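PDB 2HI0: putative phosphoglycolate phosphatase from Lactobacillus delbrueckii, which probably hydrolyses the phosphate ester of phosphoglycolate, as a member of the haloacid dehalogenase-like hydrolase superfamily. Local coordinates for residues H104-T109 with E145-G150; M119-Q124 with K232-I237; G126-V131 with K176-P181; I193-A198 with M203-V208. All blocks are in the same frame, centred on the assembly; numbering follows the deposited sequence.

Three of the four contacts pack against the parallel sheet of the haloacid dehalogenase-like core; contact 1 lies between the loop after helix 87-103 and the end of helix 137-147, its centre about 21 Å from that of contact 2, which it touches through G150 and R123. Contact 2 joins helix 115-124 to the C-terminal helix 230-238, and contacts 3 and 4 are nested inside its loop. Contacts 2 and 3, about 14 Å apart between centres, touch, since helix 115-124 is followed, after a short turn, by strand 128-133. Contact 4 meets contact 2 where I206 packs on helix 230-238. Contacts 2 to 4 bind helices to the sheet; metal-site residues D10, D12 and D190 follow strands 6-9 and 185-189.

Contact 1: H104-T109 with E145-G150; sequences HCQIKT and EELFPG
Q106 and E146 mark the nearest approach of the two backbones, with 8.9 Å between their CA atoms, so a loop and the last turn of a helix are bridged by side chains. CG of Q106 is anti to the backbone N (chi1 -152°) and the chain beyond it is extended, which carries the amide across to the helix. There the amide oxygen OE1 rests 3.5 Å from CB of E146 and meets CG of the same residue equally closely. The two side chains cross at about a right angle, their amide and carboxylate planes turned 28° from one another. NE2 of Q106 passes 3.7 Å from CD2 of L147. The other methyl of L147, CD1, sits 4.2 Å from the carbonyl O of T109. No hydrogen bond spans the two segments; polar groups are laid against carbon. The loop draws its polar hold from D21 instead, whose carboxylate binds OG1 of T109 and the backbone N of I107 and K108. Just past the helix end, F148 turns into the core against I115 and L116 of helix 115-124, while L147 also lies on L16 of strand 16-17. The helices between strands 16-17 and 110-111 are consistent with the inserted cap of this superfamily, so 104-109 is probably the return linker from cap to core, lying against the end of helix 137-147.

Contact 2: M119-Q124 with K232-I237; sequences MKNLRQ and KLEEAI. With EDO (1,2-ethanediol), chain K.
L122 and I237 form the close-packed half of this helix pair. Their side chains cross at about a right angle: CD2 of L122 lies 3.8 Å from CG2 of I237, and the two CD1 methyls approach to the same distance. The helices run nearly parallel, with segment axes 10.7 Å apart at closest approach and a crossing angle of -21°. The outer half is polar and partly exposed. E234, with CG anti to its own N (chi1 -174°) and an extended chain, stretches toward N121, whose ND2 gives a nearly straight hydrogen bond of 2.8 Å to OE1 of E234. That bond uses the syn lone pair of OE1 and lies in the amide plane of N121, although the amide and carboxylate planes stand 70° apart. A 1,2-ethanediol, probably from the crystallisation liquor, adds a second donor: its O2 is 2.6 Å from OE1 of E234. CG of E234 only brushes CD2 of L122, 4.2 Å away. With an alanine at E234, ND2 of N121 and the ethanediol would probably lose their shared acceptor, freeing the amide to turn. Beneath, L122 and I237 both rest on F9 of strand 6-9. L122 leans further onto L129 of strand 128-133, and I237 onto I206 of strand 204-208, so the helix pair covers part of one face of the Rossmann-like parallel sheet of the HAD fold.

Contact 3: G126-V131 with K176-P181; sequences GVKLAV and KVLGVP
K128 NZ donates a 3.0 Å hydrogen bond to the carbonyl O of L178, meeting it on a lone pair in the carbonyl plane at a C=O...N angle of 138°. CG of K128 is anti to the carbonyl carbon (chi1 -65°), and the chain runs extended until it bends at chi4, which takes NZ to that oxygen. On the way CD of K128 lies 4.2 Å from CB of L178 and 4.0 Å from CG2 of V180; lysine and valine pass alongside each other, pointing opposite ways. Deeper in, CB of A130 meets CD1 of L178 at 4.2 Å. Replacing K128 by an alanine would probably leave the O of L178 without this charged donor and open a gap beside V180. One step outward, the strand is fixed by backbone hydrogen bonds of K128 with K5 and A7 and of A130 with A7 and F9. L129 points away from this contact and packs on M119 and L122 of helix 115-124. L178 ends helix 169-178, whose C-terminus is thus received by a strand of the Rossmann-like parallel sheet; G179 leaves the helix with positive phi, and V180 comes back toward the strand. L178 also rests on A6 and D153, and A130 on F154. A lysine bound to the carbonyl of a helix's final residue sits at the negative end of the helix dipole, a placement likely to be electrostatically favourable.

Contact 4: I193-A198 with M203-V208; sequences IDIQTA and MDEIAV
A198 and E205 come closest at their CB atoms, 3.4 Å apart, a tight fit that brings helix 192-200 close to strand 204-208. The two segments run almost antiparallel, at 166°, within a beta-alpha-beta unit. E205 has CG anti to its N (chi1 -157°) but bends sharply at chi2 (-101°), which folds its carboxylate back along the helix. OE2 of E205 thereby lies 3.4 Å from CB of D194, and OE1 is 3.8 Å from CG1 of I195. M203, a selenomethionine, has CG lodged between its N and carbonyl carbon, which sets that CG 3.6 Å from O of A198. Its backbone N bonds to the same O at 3.0 Å, the only hydrogen bond across the contact. D194 starts toward the strand, yet its carboxylate swings off to K165, by a salt bridge to OD1, and to the N of S191; E205 touches only its CB. D190 and D194 are spaced as in the GDxxxD form of the family's fourth motif, and D194 touches D10 beside the sodium ion held by D10, D12 and D190. OE2 of E205 and OD2 of D194 stay 5.1 Å apart, and K165 probably offsets the negative charge gathered here.

Contact 1: H104-T109 with E145-G150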
# COMPACT_ATOMS: atom_id res chain seq x y z
N HIS A 104 -14.95 7.70 4.48
CA HIS A 104 -14.24 8.27 5.61
C HIS A 104 -12.71 8.19 5.47
O HIS A 104 -12.01 7.99 6.46
CB HIS A 104 -14.67 7.58 6.90
CG HIS A 104 -16.13 7.75 7.20
ND1 HIS A 104 -17.14 6.97 6.65
CD2 HIS A 104 -16.75 8.60 8.06
CE1 HIS A 104 -18.30 7.35 7.15
NE2 HIS A 104 -18.10 8.36 7.97
N CYS A 105 -12.22 8.21 4.24
CA CYS A 105 -10.79 7.99 4.05
C CYS A 105 -9.99 9.31 4.04
O CYS A 105 -8.78 9.27 3.79
CB CYS A 105 -10.51 7.21 2.75
SG CYS A 105 -11.10 8.02 1.28
N GLN A 106 -10.61 10.46 4.34
CA GLN A 106 -9.91 11.73 4.27
C GLN A 106 -10.20 12.61 5.48
O GLN A 106 -10.46 13.79 5.37
CB GLN A 106 -10.28 12.43 2.97
CG GLN A 106 -9.20 13.35 2.47
CD GLN A 106 -9.74 14.32 1.43
OE1 GLN A 106 -10.57 13.94 0.58
NE2 GLN A 106 -9.30 15.58 1.49
N ILE A 107 -10.18 12.01 6.65
CA ILE A 107 -10.45 12.73 7.89
C ILE A 107 -9.06 13.05 8.50
O ILE A 107 -8.64 14.22 8.48
CB ILE A 107 -11.35 11.89 8.86
CG1 ILE A 107 -12.70 11.55 8.21
CG2 ILE A 107 -11.58 12.61 10.22
CD1 ILE A 107 -13.57 10.65 9.04
N LYS A 108 -8.34 12.05 8.99
CA LYS A 108 -6.97 12.25 9.47
C LYS A 108 -5.90 12.09 8.34
O LYS A 108 -4.73 12.44 8.53
CB LYS A 108 -6.67 11.23 10.57
CG LYS A 108 -7.58 11.32 11.79
CD LYS A 108 -7.62 12.71 12.36
CE LYS A 108 -8.18 12.72 13.80
NZ LYS A 108 -7.08 12.51 14.80
N THR A 109 -6.32 11.59 7.18
CA THR A 109 -5.36 11.24 6.13
C THR A 109 -4.86 12.47 5.38
O THR A 109 -5.63 13.26 4.89
CB THR A 109 -5.92 10.18 5.14
OG1 THR A 109 -6.27 8.99 5.86
CG2 THR A 109 -4.87 9.87 4.07
N GLU A 145 -7.46 12.41 -6.43
CA GLU A 145 -8.14 13.59 -6.97
C GLU A 145 -8.15 14.74 -5.97
O GLU A 145 -7.99 15.89 -6.36
CB GLU A 145 -9.59 13.27 -7.38
CG GLU A 145 -10.44 14.48 -7.84
N GLU A 146 -8.30 14.42 -4.69
CA GLU A 146 -8.43 15.44 -3.67
C GLU A 146 -7.11 15.93 -3.18
O GLU A 146 -6.95 17.14 -2.96
CB GLU A 146 -9.25 14.95 -2.48
CG GLU A 146 -10.74 14.68 -2.82
CD GLU A 146 -11.43 15.86 -3.54
OE1 GLU A 146 -11.41 17.01 -3.01
OE2 GLU A 146 -11.97 15.65 -4.65
N LEU A 147 -6.14 15.03 -3.02
CA LEU A 147 -4.84 15.40 -2.41
C LEU A 147 -3.70 15.54 -3.43
O LEU A 147 -2.72 16.23 -3.14
CB LEU A 147 -4.46 14.40 -1.32
CG LEU A 147 -5.47 14.18 -0.20
CD1 LEU A 147 -5.06 13.06 0.75
CD2 LEU A 147 -5.71 15.46 0.59
N PHE A 148 -3.83 14.94 -4.62
CA PHE A 148 -2.78 15.06 -5.64
C PHE A 148 -3.31 15.34 -7.05
O PHE A 148 -2.93 14.67 -8.02
CB PHE A 148 -1.96 13.77 -5.70
CG PHE A 148 -1.34 13.35 -4.40
CD1 PHE A 148 -0.10 13.85 -4.01
CD2 PHE A 148 -1.92 12.34 -3.65
CE1 PHE A 148 0.48 13.37 -2.84
CE2 PHE A 148 -1.33 11.87 -2.49
CZ PHE A 148 -0.13 12.39 -2.09
N PRO A 149 -4.18 16.35 -7.19
CA PRO A 149 -4.77 16.62 -8.52
C PRO A 149 -3.71 17.06 -9.53
O PRO A 149 -2.84 17.89 -9.22
CB PRO A 149 -5.78 17.74 -8.25
CG PRO A 149 -5.34 18.36 -6.96
CD PRO A 149 -4.66 17.29 -6.16
N GLY A 150 -3.75 16.47 -10.72
CA GLY A 150 -2.76 16.75 -11.75
C GLY A 150 -1.34 16.22 -11.58
O GLY A 150 -0.49 16.46 -12.45

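Contact 2: M119-Q124 with K232-I237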
# COMPACT_ATOMS: atom_id res chain seq x y z
N MSE A 119 6.84 15.33 -5.36
CA MSE A 119 6.09 15.17 -6.63
C MSE A 119 6.29 16.35 -7.59
O MSE A 119 6.51 16.17 -8.80
CB MSE A 119 4.59 14.89 -6.39
CG MSE A 119 4.33 13.60 -5.55
SE MSE A 119 5.30 12.00 -6.13
CE MSE A 119 4.79 10.81 -4.67
N LYS A 120 6.26 17.55 -7.05
CA LYS A 120 6.51 18.75 -7.82
C LYS A 120 7.90 18.70 -8.44
O LYS A 120 8.08 19.02 -9.63
CB LYS A 120 6.37 19.97 -6.89
CG LYS A 120 6.62 21.32 -7.53
CD LYS A 120 6.24 22.46 -6.55
N ASN A 121 8.89 18.31 -7.62
CA ASN A 121 10.28 18.33 -8.05
C ASN A 121 10.51 17.26 -9.09
O ASN A 121 11.22 17.48 -10.08
CB ASN A 121 11.22 18.08 -6.87
CG ASN A 121 11.27 19.25 -5.88
OD1 ASN A 121 10.77 20.35 -6.15
ND2 ASN A 121 11.86 19.00 -4.70
N LEU A 122 9.94 16.07 -8.88
CA LEU A 122 10.17 14.99 -9.88
C LEU A 122 9.53 15.34 -11.23
O LEU A 122 10.12 15.05 -12.28
CB LEU A 122 9.66 13.65 -9.36
CG LEU A 122 10.41 13.00 -8.17
CD1 LEU A 122 9.60 11.79 -7.73
CD2 LEU A 122 11.86 12.63 -8.47
N ARG A 123 8.35 15.93 -11.23
CA ARG A 123 7.68 16.28 -12.49
C ARG A 123 8.53 17.34 -13.18
O ARG A 123 8.68 17.29 -14.40
CB ARG A 123 6.27 16.80 -12.24
CG ARG A 123 5.33 15.76 -11.67
CD ARG A 123 4.03 16.39 -11.18
NE ARG A 123 3.45 17.26 -12.20
CZ ARG A 123 2.86 16.83 -13.31
NH1 ARG A 123 2.72 15.52 -13.57
NH2 ARG A 123 2.36 17.72 -14.17
N GLN A 124 9.12 18.25 -12.41
CA GLN A 124 9.98 19.30 -13.00
C GLN A 124 11.21 18.70 -13.68
O GLN A 124 11.73 19.27 -14.64
CB GLN A 124 10.40 20.35 -11.95
N LYS A 232 15.74 12.37 0.55
CA LYS A 232 16.56 11.20 0.23
C LYS A 232 15.90 10.30 -0.81
O LYS A 232 16.56 9.76 -1.68
CB LYS A 232 16.93 10.42 1.49
CG LYS A 232 17.93 11.17 2.42
CD LYS A 232 18.94 12.06 1.61
CE LYS A 232 19.72 13.07 2.49
NZ LYS A 232 19.89 14.41 1.81
N LEU A 233 14.60 10.21 -0.76
CA LEU A 233 13.83 9.47 -1.75
C LEU A 233 13.96 10.14 -3.11
O LEU A 233 14.20 9.43 -4.11
CB LEU A 233 12.35 9.35 -1.33
CG LEU A 233 11.38 8.74 -2.32
CD1 LEU A 233 11.90 7.37 -2.78
CD2 LEU A 233 9.98 8.63 -1.71
N GLU A 234 13.88 11.49 -3.15
CA GLU A 234 14.13 12.21 -4.41
C GLU A 234 15.54 11.89 -4.97
O GLU A 234 15.73 11.59 -6.17
CB GLU A 234 14.02 13.74 -4.18
CG GLU A 234 14.11 14.56 -5.47
CD GLU A 234 13.86 16.05 -5.29
OE1 GLU A 234 12.98 16.45 -4.49
OE2 GLU A 234 14.52 16.82 -6.01
N GLU A 235 16.54 11.95 -4.11
CA GLU A 235 17.90 11.64 -4.53
C GLU A 235 18.03 10.20 -5.06
O GLU A 235 18.72 9.96 -6.06
CB GLU A 235 18.87 11.90 -3.38
CG GLU A 235 18.91 13.38 -2.99
CD GLU A 235 19.74 13.65 -1.75
OE1 GLU A 235 20.49 12.74 -1.33
OE2 GLU A 235 19.63 14.78 -1.22
N ALA A 236 17.33 9.26 -4.43
CA ALA A 236 17.34 7.85 -4.85
C ALA A 236 16.70 7.71 -6.23
O ALA A 236 17.21 6.95 -7.10
CB ALA A 236 16.62 6.98 -3.86
N ILE A 237 15.62 8.44 -6.47
CA ILE A 237 14.92 8.32 -7.74
C ILE A 237 15.77 8.97 -8.85
O ILE A 237 15.79 8.46 -9.97
CB ILE A 237 13.47 8.91 -7.68
CG1 ILE A 237 12.58 8.06 -6.79
CG2 ILE A 237 12.87 9.04 -9.10
CD1 ILE A 237 11.32 8.74 -6.31
C1 EDO K . 11.15 17.00 -0.14
O1 EDO K . 11.54 18.35 0.14
C2 EDO K . 11.41 16.72 -1.62
O2 EDO K . 12.81 16.65 -1.90

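Contact 3: G126-V131 with K176-P181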
# COMPACT_ATOMS: atom_id res chain seq x y z
N GLY A 126 11.15 15.81 -15.19
CA GLY A 126 10.63 15.04 -16.31
C GLY A 126 10.33 13.58 -16.00
O GLY A 126 10.19 12.80 -16.91
N VAL A 127 10.22 13.23 -14.73
CA VAL A 127 9.92 11.84 -14.32
C VAL A 127 8.42 11.67 -14.34
O VAL A 127 7.68 12.51 -13.79
CB VAL A 127 10.48 11.51 -12.90
CG1 VAL A 127 10.17 10.05 -12.51
CG2 VAL A 127 11.99 11.82 -12.81
N LYS A 128 7.94 10.60 -14.98
CA LYS A 128 6.52 10.26 -14.97
C LYS A 128 6.17 9.63 -13.63
O LYS A 128 6.96 8.85 -13.10
CB LYS A 128 6.23 9.27 -16.10
CG LYS A 128 6.42 9.81 -17.48
CD LYS A 128 5.86 8.90 -18.54
CE LYS A 128 5.92 9.53 -19.92
NZ LYS A 128 4.72 9.10 -20.69
N LEU A 129 4.99 9.95 -13.08
CA LEU A 129 4.62 9.53 -11.74
C LEU A 129 3.31 8.75 -11.79
O LEU A 129 2.39 9.08 -12.48
CB LEU A 129 4.46 10.70 -10.79
CG LEU A 129 5.58 11.75 -10.69
CD1 LEU A 129 5.09 12.92 -9.75
CD2 LEU A 129 6.91 11.11 -10.18
N ALA A 130 3.26 7.67 -11.02
CA ALA A 130 2.07 6.78 -10.93
C ALA A 130 1.89 6.27 -9.51
O ALA A 130 2.82 6.27 -8.70
CB ALA A 130 2.19 5.61 -11.92
N VAL A 131 0.65 5.86 -9.23
CA VAL A 131 0.26 5.18 -7.99
C VAL A 131 -0.34 3.84 -8.38
O VAL A 131 -1.20 3.77 -9.24
CB VAL A 131 -0.79 5.95 -7.19
CG1 VAL A 131 -1.24 5.13 -5.90
CG2 VAL A 131 -0.30 7.32 -6.85
N LYS A 176 2.16 -0.09 -19.35
CA LYS A 176 1.49 0.06 -20.64
C LYS A 176 1.11 1.52 -20.87
O LYS A 176 1.47 2.09 -21.90
CB LYS A 176 0.33 -0.92 -20.68
CG LYS A 176 -0.61 -0.92 -21.79
CD LYS A 176 -1.46 -2.24 -21.62
CE LYS A 176 -2.96 -2.00 -21.57
NZ LYS A 176 -3.73 -3.16 -20.98
N VAL A 177 0.47 2.15 -19.87
CA VAL A 177 0.02 3.52 -20.07
C VAL A 177 1.22 4.51 -20.14
O VAL A 177 1.24 5.43 -20.96
CB VAL A 177 -0.94 3.94 -18.94
CG1 VAL A 177 -1.26 5.49 -18.96
CG2 VAL A 177 -2.22 3.10 -19.05
N LEU A 178 2.19 4.35 -19.26
CA LEU A 178 3.33 5.28 -19.19
C LEU A 178 4.21 5.12 -20.41
O LEU A 178 4.84 6.08 -20.83
CB LEU A 178 4.21 5.09 -17.94
CG LEU A 178 3.51 5.42 -16.62
CD1 LEU A 178 4.49 5.42 -15.42
CD2 LEU A 178 2.75 6.71 -16.64
N GLY A 179 4.31 3.92 -20.97
CA GLY A 179 5.15 3.71 -22.14
C GLY A 179 6.66 3.70 -21.89
O GLY A 179 7.45 3.86 -22.82
N VAL A 180 7.05 3.48 -20.63
CA VAL A 180 8.46 3.48 -20.21
C VAL A 180 8.94 2.04 -20.06
O VAL A 180 8.23 1.20 -19.50
CB VAL A 180 8.63 4.28 -18.86
CG1 VAL A 180 10.05 4.26 -18.42
CG2 VAL A 180 8.16 5.68 -19.07
N PRO A 181 10.16 1.73 -20.57
CA PRO A 181 10.70 0.40 -20.38
C PRO A 181 10.86 0.08 -18.90
O PRO A 181 11.17 0.97 -18.08
CB PRO A 181 12.07 0.46 -21.09
CG PRO A 181 11.94 1.58 -22.08
CD PRO A 181 11.05 2.59 -21.38

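Contact 4: I193-A198 with M203-V208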
# COMPACT_ATOMS: atom_id res chain seq x y z
N ILE A 193 5.40 -6.55 0.28
CA ILE A 193 4.56 -6.70 -0.93
C ILE A 193 5.11 -5.81 -2.04
O ILE A 193 5.08 -6.21 -3.21
CB ILE A 193 3.07 -6.38 -0.63
CG1 ILE A 193 2.56 -7.30 0.47
CG2 ILE A 193 2.19 -6.40 -1.93
CD1 ILE A 193 2.77 -8.74 0.17
N ASP A 194 5.62 -4.62 -1.68
CA ASP A 194 6.25 -3.70 -2.64
C ASP A 194 7.58 -4.25 -3.19
O ASP A 194 7.82 -4.23 -4.39
CB ASP A 194 6.39 -2.32 -2.01
CG ASP A 194 5.05 -1.79 -1.51
OD1 ASP A 194 4.05 -1.98 -2.23
OD2 ASP A 194 4.99 -1.36 -0.36
N ILE A 195 8.39 -4.79 -2.28
CA ILE A 195 9.60 -5.51 -2.68
C ILE A 195 9.28 -6.60 -3.73
O ILE A 195 9.92 -6.69 -4.78
CB ILE A 195 10.33 -6.11 -1.45
CG1 ILE A 195 10.81 -4.99 -0.51
CG2 ILE A 195 11.55 -6.95 -1.88
CD1 ILE A 195 11.26 -5.39 0.84
N GLN A 196 8.27 -7.42 -3.43
CA GLN A 196 7.88 -8.49 -4.33
C GLN A 196 7.27 -8.01 -5.66
O GLN A 196 7.53 -8.56 -6.75
CB GLN A 196 6.91 -9.39 -3.61
CG GLN A 196 7.52 -10.11 -2.42
CD GLN A 196 6.46 -10.82 -1.61
OE1 GLN A 196 5.47 -11.35 -2.17
NE2 GLN A 196 6.65 -10.87 -0.28
N THR A 197 6.43 -7.00 -5.57
CA THR A 197 5.78 -6.44 -6.73
C THR A 197 6.85 -5.97 -7.76
O THR A 197 6.75 -6.26 -8.97
CB THR A 197 4.91 -5.26 -6.32
OG1 THR A 197 3.82 -5.74 -5.52
CG2 THR A 197 4.35 -4.55 -7.56
N ALA A 198 7.86 -5.26 -7.25
CA ALA A 198 8.98 -4.77 -8.10
C ALA A 198 9.70 -5.92 -8.81
O ALA A 198 9.87 -5.89 -10.02
CB ALA A 198 9.96 -3.94 -7.29
N MSE A 203 11.51 -4.69 -12.27
CA MSE A 203 11.99 -3.32 -12.03
C MSE A 203 12.62 -3.17 -10.64
O MSE A 203 12.43 -3.99 -9.73
CB MSE A 203 10.87 -2.34 -12.23
CG MSE A 203 9.81 -2.45 -11.20
SE MSE A 203 8.39 -1.14 -11.55
CE MSE A 203 7.78 -1.68 -13.23
N ASP A 204 13.45 -2.13 -10.52
CA ASP A 204 14.09 -1.78 -9.26
C ASP A 204 13.05 -1.31 -8.25
O ASP A 204 11.94 -0.90 -8.58
CB ASP A 204 15.11 -0.63 -9.48
CG ASP A 204 16.31 -1.02 -10.35
OD1 ASP A 204 16.49 -2.20 -10.65
OD2 ASP A 204 17.11 -0.13 -10.73
N GLU A 205 13.48 -1.31 -6.99
CA GLU A 205 12.62 -0.90 -5.85
C GLU A 205 13.38 -0.06 -4.83
O GLU A 205 14.55 -0.30 -4.54
CB GLU A 205 11.98 -2.13 -5.16
CG GLU A 205 10.69 -1.86 -4.38
CD GLU A 205 10.84 -1.76 -2.83
OE1 GLU A 205 11.96 -1.83 -2.25
OE2 GLU A 205 9.75 -1.62 -2.20
N ILE A 206 12.71 0.94 -4.30
CA ILE A 206 13.18 1.75 -3.19
C ILE A 206 12.17 1.56 -2.06
O ILE A 206 10.92 1.60 -2.31
CB ILE A 206 13.28 3.25 -3.60
CG1 ILE A 206 14.28 3.45 -4.72
CG2 ILE A 206 13.57 4.12 -2.37
CD1 ILE A 206 14.12 4.84 -5.41
N ALA A 207 12.68 1.29 -0.86
CA ALA A 207 11.85 1.12 0.33
C ALA A 207 11.92 2.38 1.21
O ALA A 207 12.97 2.99 1.34
CB ALA A 207 12.28 -0.15 1.15
N VAL A 208 10.80 2.77 1.80
CA VAL A 208 10.72 3.92 2.70
C VAL A 208 10.51 3.39 4.13
O VAL A 208 9.88 2.35 4.31
CB VAL A 208 9.61 4.93 2.25
CG1 VAL A 208 9.84 5.26 0.77
CG2 VAL A 208 8.16 4.41 2.51